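PDB 3AGD: salt-tolerant glutaminase from Micrococcus luteus, which probably catalyses the hydrolysis of L-glutamine to L-glutamate and ammonium. Local coordinates for residues A72-D77 against L118-L123; D84-L89 against V179-A184; R232-M237 against A268-V273; V327-Q332 against D345-L350. One frame throughout, in Å; residues are numbered along the deposited sequence.

Contact 1. Residues A72-D77 against L118-L123; sequences AAALVD and LAVHQL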
# COMPACT_ATOMS: atom_id res chain seq x y z
N ALA A 72 -17.90 -4.99 -5.69
CA ALA A 72 -17.39 -6.24 -5.15
C ALA A 72 -18.39 -7.38 -5.42
O ALA A 72 -18.02 -8.45 -5.88
CB ALA A 72 -17.15 -6.10 -3.65
N ALA A 73 -19.67 -7.12 -5.15
CA ALA A 73 -20.72 -8.12 -5.37
C ALA A 73 -20.75 -8.58 -6.83
O ALA A 73 -20.93 -9.77 -7.11
CB ALA A 73 -22.08 -7.53 -4.98
N ALA A 74 -20.59 -7.64 -7.75
CA ALA A 74 -20.59 -7.95 -9.17
C ALA A 74 -19.43 -8.87 -9.52
O ALA A 74 -19.60 -9.82 -10.29
CB ALA A 74 -20.51 -6.67 -9.99
N LEU A 75 -18.26 -8.58 -8.97
CA LEU A 75 -17.08 -9.40 -9.23
C LEU A 75 -17.30 -10.80 -8.68
O LEU A 75 -17.00 -11.80 -9.33
CB LEU A 75 -15.84 -8.75 -8.59
CG LEU A 75 -15.42 -7.42 -9.24
CD1 LEU A 75 -14.54 -6.60 -8.30
CD2 LEU A 75 -14.69 -7.72 -10.55
N VAL A 76 -17.84 -10.87 -7.46
CA VAL A 76 -18.13 -12.15 -6.84
C VAL A 76 -19.16 -12.93 -7.66
O VAL A 76 -18.99 -14.11 -7.93
CB VAL A 76 -18.71 -11.97 -5.42
CG1 VAL A 76 -19.30 -13.29 -4.92
CG2 VAL A 76 -17.63 -11.49 -4.48
N ASP A 77 -20.22 -12.24 -8.07
CA ASP A 77 -21.28 -12.88 -8.82
C ASP A 77 -21.00 -13.28 -10.26
O ASP A 77 -21.41 -14.36 -10.68
CB ASP A 77 -22.53 -12.01 -8.81
CG ASP A 77 -23.10 -11.83 -7.42
OD1 ASP A 77 -23.02 -12.79 -6.63
OD2 ASP A 77 -23.64 -10.74 -7.13
N LEU A 118 -23.63 2.35 -12.79
CA LEU A 118 -24.86 1.87 -13.40
C LEU A 118 -24.56 0.54 -14.08
O LEU A 118 -25.36 -0.39 -14.04
CB LEU A 118 -25.38 2.89 -14.43
CG LEU A 118 -25.91 4.22 -13.88
CD1 LEU A 118 -26.02 5.24 -15.00
CD2 LEU A 118 -27.26 4.01 -13.20
N ALA A 119 -23.38 0.45 -14.70
CA ALA A 119 -22.96 -0.77 -15.37
C ALA A 119 -22.79 -1.89 -14.35
O ALA A 119 -23.12 -3.04 -14.62
CB ALA A 119 -21.65 -0.55 -16.13
N VAL A 120 -22.28 -1.54 -13.17
CA VAL A 120 -22.08 -2.50 -12.09
C VAL A 120 -23.41 -3.05 -11.56
O VAL A 120 -23.55 -4.25 -11.36
CB VAL A 120 -21.31 -1.85 -10.91
CG1 VAL A 120 -21.48 -2.69 -9.65
CG2 VAL A 120 -19.83 -1.73 -11.27
N HIS A 121 -24.38 -2.17 -11.35
CA HIS A 121 -25.68 -2.60 -10.84
C HIS A 121 -26.35 -3.58 -11.81
O HIS A 121 -26.97 -4.55 -11.39
CB HIS A 121 -26.58 -1.39 -10.59
CG HIS A 121 -27.73 -1.68 -9.68
ND1 HIS A 121 -28.84 -2.41 -10.08
CD2 HIS A 121 -27.92 -1.40 -8.37
CE1 HIS A 121 -29.66 -2.56 -9.05
NE2 HIS A 121 -29.12 -1.95 -8.00
N GLN A 122 -26.18 -3.32 -13.11
CA GLN A 122 -26.74 -4.15 -14.17
C GLN A 122 -26.13 -5.55 -14.19
O GLN A 122 -26.74 -6.48 -14.72
CB GLN A 122 -26.51 -3.46 -15.53
CG GLN A 122 -26.68 -4.36 -16.77
CD GLN A 122 -28.12 -4.54 -17.21
OE1 GLN A 122 -28.66 -3.71 -17.95
NE2 GLN A 122 -28.75 -5.61 -16.75
N LEU A 123 -24.95 -5.71 -13.61
CA LEU A 123 -24.25 -7.00 -13.58
C LEU A 123 -24.48 -7.81 -12.31
O LEU A 123 -24.22 -9.01 -12.29
CB LEU A 123 -22.74 -6.78 -13.71
CG LEU A 123 -22.12 -6.26 -15.00
CD1 LEU A 123 -20.78 -5.59 -14.69
CD2 LEU A 123 -21.96 -7.40 -16.00
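Ala74 presents its methyl group to helix 114-123, and that one carbon makes both side-chain contacts here. Its CB lies 4.1 Å from Val120 CG1 and, one helical turn further along the partner, 4.3 Å from Leu123 CB. Val120 reaches it with CG1 because that branch stands anti to the backbone N (chi1 162°), while CG2 lies farther from the alanine. The carbonyl oxygen of Val120 is just as near, with O 4.1 Å from Ala74 CB, so the methyl group rests against backbone as well as side chain. Leu123 offers only the root of its side chain: with chi1 at -68° the carbons beyond CB all stay farther from the alanine than CB does, and the two backbones come close, CA of Ala74 to CA of Leu123 measuring 5.8 Å. Both helices belong to the helical part of the glutaminase fold, which is akin to that of the beta-lactamases. Helix 67-78 follows closely on Ser64, seen to bind L-glutamate, and Val120 has its side chain about 8 Å from that of Tyr191, another glutamate-binding residue. Beyond this small apolar junction the two helices have other neighbours: Ala72 packs on Val229 and Val233 of helix 227-240, and Leu118 on Tyr191. Asp77, whose CB points toward helix 114-123 without touching it, sends OD2 into a salt bridge with Arg137 NE of helix 131-146.

Contact 2. Residues D84-L89 against V179-A184; sequences DRQVGL and VLQDSA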
# COMPACT_ATOMS: atom_id res chain seq x y z
N ASP A 84 -15.13 -6.90 -16.19
CA ASP A 84 -14.16 -6.07 -16.90
C ASP A 84 -14.55 -5.76 -18.34
O ASP A 84 -14.05 -4.80 -18.92
CB ASP A 84 -12.77 -6.71 -16.85
CG ASP A 84 -12.17 -6.67 -15.45
OD1 ASP A 84 -12.78 -6.05 -14.56
OD2 ASP A 84 -11.08 -7.26 -15.25
N ARG A 85 -15.43 -6.57 -18.91
CA ARG A 85 -15.89 -6.33 -20.27
C ARG A 85 -16.86 -5.14 -20.29
O ARG A 85 -17.03 -4.50 -21.32
CB ARG A 85 -16.61 -7.56 -20.85
CG ARG A 85 -15.71 -8.61 -21.48
CD ARG A 85 -16.53 -9.59 -22.34
NE ARG A 85 -17.26 -10.58 -21.55
CZ ARG A 85 -16.73 -11.71 -21.08
NH1 ARG A 85 -15.46 -12.00 -21.31
NH2 ARG A 85 -17.47 -12.54 -20.36
N GLN A 86 -17.48 -4.85 -19.15
CA GLN A 86 -18.46 -3.76 -19.06
C GLN A 86 -18.02 -2.59 -18.19
O GLN A 86 -18.62 -1.51 -18.25
CB GLN A 86 -19.79 -4.29 -18.50
CG GLN A 86 -20.40 -5.47 -19.25
CD GLN A 86 -20.85 -5.12 -20.66
OE1 GLN A 86 -21.52 -5.92 -21.32
NE2 GLN A 86 -20.49 -3.93 -21.13
N VAL A 87 -16.99 -2.79 -17.38
CA VAL A 87 -16.51 -1.74 -16.49
C VAL A 87 -14.99 -1.64 -16.58
O VAL A 87 -14.27 -2.61 -16.32
CB VAL A 87 -16.92 -2.04 -15.02
CG1 VAL A 87 -16.44 -0.93 -14.10
CG2 VAL A 87 -18.44 -2.18 -14.93
N GLY A 88 -14.50 -0.46 -16.97
CA GLY A 88 -13.06 -0.27 -17.10
C GLY A 88 -12.35 0.02 -15.79
O GLY A 88 -12.96 0.05 -14.72
N LEU A 89 -11.04 0.24 -15.89
CA LEU A 89 -10.21 0.53 -14.72
C LEU A 89 -9.53 1.88 -14.93
O LEU A 89 -8.62 2.25 -14.18
CB LEU A 89 -9.14 -0.54 -14.55
CG LEU A 89 -9.61 -1.98 -14.39
CD1 LEU A 89 -8.41 -2.93 -14.43
CD2 LEU A 89 -10.37 -2.11 -13.09
N VAL A 179 -23.67 -1.58 -23.18
CA VAL A 179 -23.18 -1.78 -21.82
C VAL A 179 -24.32 -2.17 -20.90
O VAL A 179 -24.13 -2.91 -19.93
CB VAL A 179 -22.49 -0.51 -21.29
CG1 VAL A 179 -22.08 -0.69 -19.83
CG2 VAL A 179 -21.26 -0.20 -22.13
N LEU A 180 -25.52 -1.68 -21.20
CA LEU A 180 -26.71 -2.00 -20.42
C LEU A 180 -27.70 -2.73 -21.32
O LEU A 180 -27.82 -2.40 -22.50
CB LEU A 180 -27.38 -0.73 -19.89
CG LEU A 180 -26.62 0.11 -18.87
CD1 LEU A 180 -27.52 1.25 -18.39
CD2 LEU A 180 -26.20 -0.75 -17.70
N GLN A 181 -28.40 -3.71 -20.77
CA GLN A 181 -29.36 -4.47 -21.56
C GLN A 181 -30.80 -4.09 -21.22
O GLN A 181 -31.63 -3.95 -22.11
CB GLN A 181 -29.14 -5.97 -21.35
CG GLN A 181 -27.76 -6.47 -21.79
CD GLN A 181 -26.61 -5.87 -20.98
OE1 GLN A 181 -25.76 -5.15 -21.52
NE2 GLN A 181 -26.58 -6.16 -19.69
N ASP A 182 -31.08 -3.93 -19.93
CA ASP A 182 -32.42 -3.56 -19.49
C ASP A 182 -32.65 -2.06 -19.68
O ASP A 182 -31.74 -1.33 -20.06
CB ASP A 182 -32.62 -3.98 -18.04
CG ASP A 182 -32.51 -5.49 -17.87
OD1 ASP A 182 -31.63 -5.96 -17.13
OD2 ASP A 182 -33.31 -6.21 -18.51
N SER A 183 -33.88 -1.61 -19.44
CA SER A 183 -34.19 -0.20 -19.64
C SER A 183 -33.40 0.75 -18.76
O SER A 183 -32.95 0.38 -17.67
CB SER A 183 -35.69 0.06 -19.43
OG SER A 183 -36.03 -0.06 -18.06
N ALA A 184 -33.22 1.97 -19.25
CA ALA A 184 -32.49 3.00 -18.53
C ALA A 184 -33.19 3.25 -17.20
O ALA A 184 -32.55 3.41 -16.15
CB ALA A 184 -32.46 4.28 -19.36
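Gln86 and Val179 lie alongside each other, their side chains passing in opposite directions, so that the amide end of the glutamine sits beside the base of the valine. NE2 of Gln86 is the atom that touches: it comes within 3.5 Å of Val179 CA and 3.8 Å of Val179 CG1, with CB and CG2 of the valine only slightly farther off. The glutamine gets there by folding over rather than extending, its chain bent at chi2 (-67°). In the reverse direction Val179 CG1, anti to its own backbone N, leans back to the glutamine main chain and stops 3.9 Å from Gln86 O. Two irregular loops meet in this way, one leading from helix 80-84 toward helix 114-123, the other leading into helix 184-195, where Ser183 is the N-cap and its OG bonds Glu186 N. Ala119 of helix 114-123 is touched by both Val87 and Val179. At the far end of the first loop, Leu89 packs on Gln248 of the second subunit. No hydrogen bond crosses between the loops: an amide nitrogen rests on aliphatic carbon, and the join depends on van der Waals contact, which is not directional and does not by itself fix how the amide of Gln86 is turned.

Contact 3. Residues R232-M237 against A268-V273; sequences RVVSVM and ALPGRV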
# COMPACT_ATOMS: atom_id res chain seq x y z
N ARG A 232 -8.98 -5.44 -5.71
CA ARG A 232 -9.42 -4.74 -6.91
C ARG A 232 -10.27 -3.53 -6.52
O ARG A 232 -10.15 -2.46 -7.10
CB ARG A 232 -10.23 -5.68 -7.81
CG ARG A 232 -11.08 -4.98 -8.88
CD ARG A 232 -10.24 -4.22 -9.90
NE ARG A 232 -9.63 -5.08 -10.91
CZ ARG A 232 -10.29 -5.66 -11.92
NH1 ARG A 232 -11.60 -5.49 -12.06
NH2 ARG A 232 -9.64 -6.42 -12.79
N VAL A 233 -11.12 -3.72 -5.53
CA VAL A 233 -12.00 -2.65 -5.08
C VAL A 233 -11.22 -1.50 -4.48
O VAL A 233 -11.44 -0.33 -4.83
CB VAL A 233 -13.03 -3.18 -4.06
CG1 VAL A 233 -13.84 -2.03 -3.48
CG2 VAL A 233 -13.96 -4.19 -4.73
N VAL A 234 -10.31 -1.81 -3.58
CA VAL A 234 -9.53 -0.75 -2.96
C VAL A 234 -8.63 -0.07 -3.98
O VAL A 234 -8.36 1.12 -3.87
CB VAL A 234 -8.72 -1.28 -1.77
CG1 VAL A 234 -8.00 -0.14 -1.08
CG2 VAL A 234 -9.67 -1.98 -0.78
N SER A 235 -8.17 -0.81 -4.99
CA SER A 235 -7.33 -0.22 -6.03
C SER A 235 -8.13 0.83 -6.79
O SER A 235 -7.67 1.95 -7.01
CB SER A 235 -6.82 -1.28 -7.03
OG SER A 235 -5.82 -2.11 -6.46
N VAL A 236 -9.35 0.46 -7.18
CA VAL A 236 -10.23 1.37 -7.92
C VAL A 236 -10.61 2.60 -7.10
O VAL A 236 -10.76 3.70 -7.64
CB VAL A 236 -11.48 0.61 -8.40
CG1 VAL A 236 -12.49 1.57 -9.02
CG2 VAL A 236 -11.07 -0.45 -9.41
N MET A 237 -10.78 2.41 -5.79
CA MET A 237 -11.10 3.52 -4.89
C MET A 237 -9.92 4.48 -4.87
O MET A 237 -10.07 5.70 -4.93
CB MET A 237 -11.35 3.00 -3.46
CG MET A 237 -12.72 2.38 -3.21
SD MET A 237 -12.82 1.62 -1.56
CE MET A 237 -12.81 3.08 -0.51
N ALA A 268 -10.70 3.08 3.56
CA ALA A 268 -10.24 1.71 3.73
C ALA A 268 -8.74 1.65 3.46
O ALA A 268 -8.31 1.65 2.30
CB ALA A 268 -10.99 0.79 2.78
N LEU A 269 -7.96 1.61 4.53
CA LEU A 269 -6.50 1.56 4.44
C LEU A 269 -6.05 0.13 4.71
O LEU A 269 -6.06 -0.33 5.86
CB LEU A 269 -5.89 2.52 5.46
CG LEU A 269 -4.36 2.61 5.46
CD1 LEU A 269 -3.88 3.01 4.07
CD2 LEU A 269 -3.89 3.60 6.50
N PRO A 270 -5.64 -0.59 3.66
CA PRO A 270 -5.19 -1.98 3.77
C PRO A 270 -4.34 -2.34 4.97
O PRO A 270 -3.32 -1.71 5.24
CB PRO A 270 -4.46 -2.21 2.45
CG PRO A 270 -5.27 -1.38 1.50
CD PRO A 270 -5.46 -0.09 2.28
N GLY A 271 -4.76 -3.38 5.68
CA GLY A 271 -4.02 -3.86 6.83
C GLY A 271 -4.10 -3.03 8.09
O GLY A 271 -3.54 -3.42 9.11
N ARG A 272 -4.79 -1.89 8.05
CA ARG A 272 -4.84 -1.10 9.27
C ARG A 272 -6.16 -0.54 9.76
O ARG A 272 -6.44 -0.61 10.95
CB ARG A 272 -3.79 -0.00 9.20
CG ARG A 272 -2.40 -0.60 9.41
CD ARG A 272 -1.34 0.31 8.91
NE ARG A 272 -1.38 0.47 7.47
CZ ARG A 272 -0.73 1.44 6.84
NH1 ARG A 272 -0.02 2.29 7.56
NH2 ARG A 272 -0.78 1.56 5.52
N VAL A 273 -6.99 0.00 8.87
CA VAL A 273 -8.23 0.57 9.38
C VAL A 273 -9.35 0.83 8.36
O VAL A 273 -9.09 1.09 7.19
CB VAL A 273 -7.91 1.90 10.12
CG1 VAL A 273 -7.62 3.00 9.11
CG2 VAL A 273 -9.04 2.28 11.06
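A beta hairpin with a classic bulge, which carries the chain from strand 264-269 to strand 273-278 in the five-stranded antiparallel sheet of the glutaminase domain, here meets helix 227-240 through Val234 and Met237. The sheet packed against helices agrees with kinship to the beta-lactamases. Val234 points at the hairpin and does most of the work with one methyl group. Its CG1, anti to the backbone N (chi1 -176°), lies 3.8 Å from Ala268 O and 4.0 Å from Pro270 CG, so it touches both the strand end and the proline ring; the valine and proline side chains run past each other in opposite senses. One turn on, Met237 reaches across with an extended chi2 and a bent chi3 (70°), bringing its CE to 4.4 Å from Ala268 CB. Nothing polar bridges the two segments, and all four touching residues are buried. Leu211 of helix 201-212 packs on both Val234 and Met237, and Met307 of the second subunit covers Val234 and Pro270, which places the junction at the subunit interface. The side chain of Met237 is about 10 Å from that of Ser64, a glutamate-binding residue. Past Pro270, Gly271 takes a positive phi, and the bulge follows: Arg272 N and Val273 N both donate to Leu269 O, at 3.0 Å and 3.2 Å respectively. Arg272 then folds back, a salt bridge from NH1 to Asp308 OD1 holding its guanidinium, and Leu269 CD2 sits 3.8 Å above the centre of that plane.

Contact 4. Residues V327-Q332 against D345-L350; sequences VFLHLQ and DALTDL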
# COMPACT_ATOMS: atom_id res chain seq x y z
N VAL A 327 17.61 -27.22 16.84
CA VAL A 327 17.24 -25.82 16.77
C VAL A 327 15.72 -25.68 16.87
O VAL A 327 14.97 -26.47 16.29
CB VAL A 327 17.74 -25.23 15.44
CG1 VAL A 327 17.17 -23.85 15.22
CG2 VAL A 327 19.27 -25.19 15.45
N PHE A 328 15.27 -24.68 17.62
CA PHE A 328 13.84 -24.43 17.77
C PHE A 328 13.56 -23.13 17.05
O PHE A 328 14.06 -22.07 17.43
CB PHE A 328 13.44 -24.31 19.24
CG PHE A 328 13.88 -25.47 20.07
CD1 PHE A 328 15.23 -25.69 20.32
CD2 PHE A 328 12.95 -26.39 20.55
CE1 PHE A 328 15.66 -26.81 21.03
CE2 PHE A 328 13.37 -27.51 21.26
CZ PHE A 328 14.72 -27.72 21.50
N LEU A 329 12.78 -23.22 15.98
CA LEU A 329 12.45 -22.05 15.18
C LEU A 329 10.95 -21.79 15.31
O LEU A 329 10.14 -22.54 14.76
CB LEU A 329 12.82 -22.34 13.72
CG LEU A 329 13.02 -21.20 12.72
CD1 LEU A 329 13.10 -21.81 11.33
CD2 LEU A 329 11.88 -20.21 12.77
N HIS A 330 10.58 -20.74 16.04
CA HIS A 330 9.18 -20.40 16.23
C HIS A 330 8.74 -19.22 15.37
O HIS A 330 9.36 -18.15 15.40
CB HIS A 330 8.91 -20.11 17.71
CG HIS A 330 8.86 -21.33 18.57
ND1 HIS A 330 9.86 -22.28 18.57
CD2 HIS A 330 7.93 -21.77 19.45
CE1 HIS A 330 9.55 -23.25 19.42
NE2 HIS A 330 8.39 -22.96 19.96
N LEU A 331 7.68 -19.42 14.59
CA LEU A 331 7.14 -18.40 13.71
C LEU A 331 5.90 -17.75 14.32
O LEU A 331 5.35 -18.26 15.30
CB LEU A 331 6.78 -19.03 12.35
CG LEU A 331 7.90 -19.84 11.68
CD1 LEU A 331 7.45 -20.30 10.30
CD2 LEU A 331 9.15 -18.97 11.56
N GLN A 332 5.46 -16.62 13.76
CA GLN A 332 4.29 -15.92 14.29
C GLN A 332 3.76 -14.90 13.27
O GLN A 332 4.42 -14.62 12.27
CB GLN A 332 4.67 -15.18 15.58
CG GLN A 332 5.60 -14.00 15.33
CD GLN A 332 6.17 -13.39 16.59
OE1 GLN A 332 5.59 -13.52 17.67
NE2 GLN A 332 7.31 -12.71 16.46
N ASP A 345 15.08 -17.16 4.90
CA ASP A 345 16.38 -16.58 5.21
C ASP A 345 16.90 -17.18 6.51
O ASP A 345 18.09 -17.43 6.66
CB ASP A 345 16.28 -15.06 5.38
CG ASP A 345 16.10 -14.33 4.05
OD1 ASP A 345 15.79 -13.12 4.09
OD2 ASP A 345 16.27 -14.96 2.99
N ALA A 346 15.99 -17.42 7.46
CA ALA A 346 16.38 -18.00 8.74
C ALA A 346 16.82 -19.44 8.51
O ALA A 346 17.85 -19.87 9.02
CB ALA A 346 15.22 -17.96 9.73
N LEU A 347 16.04 -20.18 7.73
CA LEU A 347 16.36 -21.57 7.44
C LEU A 347 17.72 -21.66 6.75
O LEU A 347 18.56 -22.47 7.13
CB LEU A 347 15.28 -22.20 6.57
CG LEU A 347 13.91 -22.33 7.24
CD1 LEU A 347 12.95 -22.98 6.27
CD2 LEU A 347 14.03 -23.16 8.51
N THR A 348 17.92 -20.82 5.74
CA THR A 348 19.18 -20.82 5.00
C THR A 348 20.35 -20.42 5.90
O THR A 348 21.44 -21.00 5.80
CB THR A 348 19.12 -19.85 3.80
OG1 THR A 348 18.23 -20.38 2.81
CG2 THR A 348 20.49 -19.69 3.17
N ASP A 349 20.12 -19.44 6.76
CA ASP A 349 21.14 -18.94 7.67
C ASP A 349 21.65 -19.99 8.66
O ASP A 349 22.67 -19.77 9.32
CB ASP A 349 20.63 -17.71 8.43
CG ASP A 349 20.67 -16.43 7.59
OD1 ASP A 349 20.27 -15.37 8.11
OD2 ASP A 349 21.09 -16.48 6.41
N LEU A 350 20.95 -21.11 8.78
CA LEU A 350 21.38 -22.16 9.71
C LEU A 350 22.66 -22.85 9.23
O LEU A 350 23.33 -23.54 10.00
CB LEU A 350 20.28 -23.20 9.92
CG LEU A 350 19.02 -22.75 10.66
CD1 LEU A 350 18.05 -23.92 10.75
CD2 LEU A 350 19.39 -22.25 12.06
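Leu329 and Leu347 make the tight spot between strand and helix. Their side chains cross at about a right angle, and CD1 of Leu329 comes to 3.3 Å from CD2 of Leu347, closer than carbon atoms normally sit, so the value is doubtful. Leu329 extends from the strand with CG anti to its backbone N (chi1 -160°); the CB of Leu347 leaves along the helix flank, and its end, CD2, is the part that comes near the strand. Toward the start of the strand the fit is easier. Val327 CG1 and Leu350 CD2 are 4.2 Å apart, the two side chains sliding past one another, and Ala346 faces the strand with its CB without quite touching. Helix 337-349 is the first helix of the crossover linking strand 326-332 to its parallel neighbour 406-417, in what is classed as a STAS domain. The other face of the strand is more open: Phe328 and His330 are partly exposed there, His330 stacking on Phe319. On the helix, Thr348 is also partly exposed, while Asp349 OD1 makes a salt bridge with Arg49 NH2 of the second subunit and Asp345 bonds to His3 and Thr47 of that subunit. The chemistry is thus divided: aliphatic carbon alone joins helix to strand, with no hydrogen bond between them, while Asp345 and Asp349 turn their carboxylates to the second subunit.

Contacts 1, 2 and 3 form a connected group inside the glutaminase region, whereas contact 4 belongs to the STAS region, its centre about 45 Å from that of contact 1 and 32 Å from that of contact 3. Contacts 1 and 2 interlock along the chain, their segments alternating, and their centres are 9 Å apart; Gln122 of helix 114-123 probably hydrogen-bonds to Gln181 and Asp182. Contact 3 follows and is tied to both: Leu75 packs on Arg232, and Asp84 forms a salt bridge with it. Contact 4 comes last. Helix 227-240 thus links the helical region to the antiparallel sheet. Contacts 2, 3 and 4 each meet the second subunit, so both regions take part in the assembly.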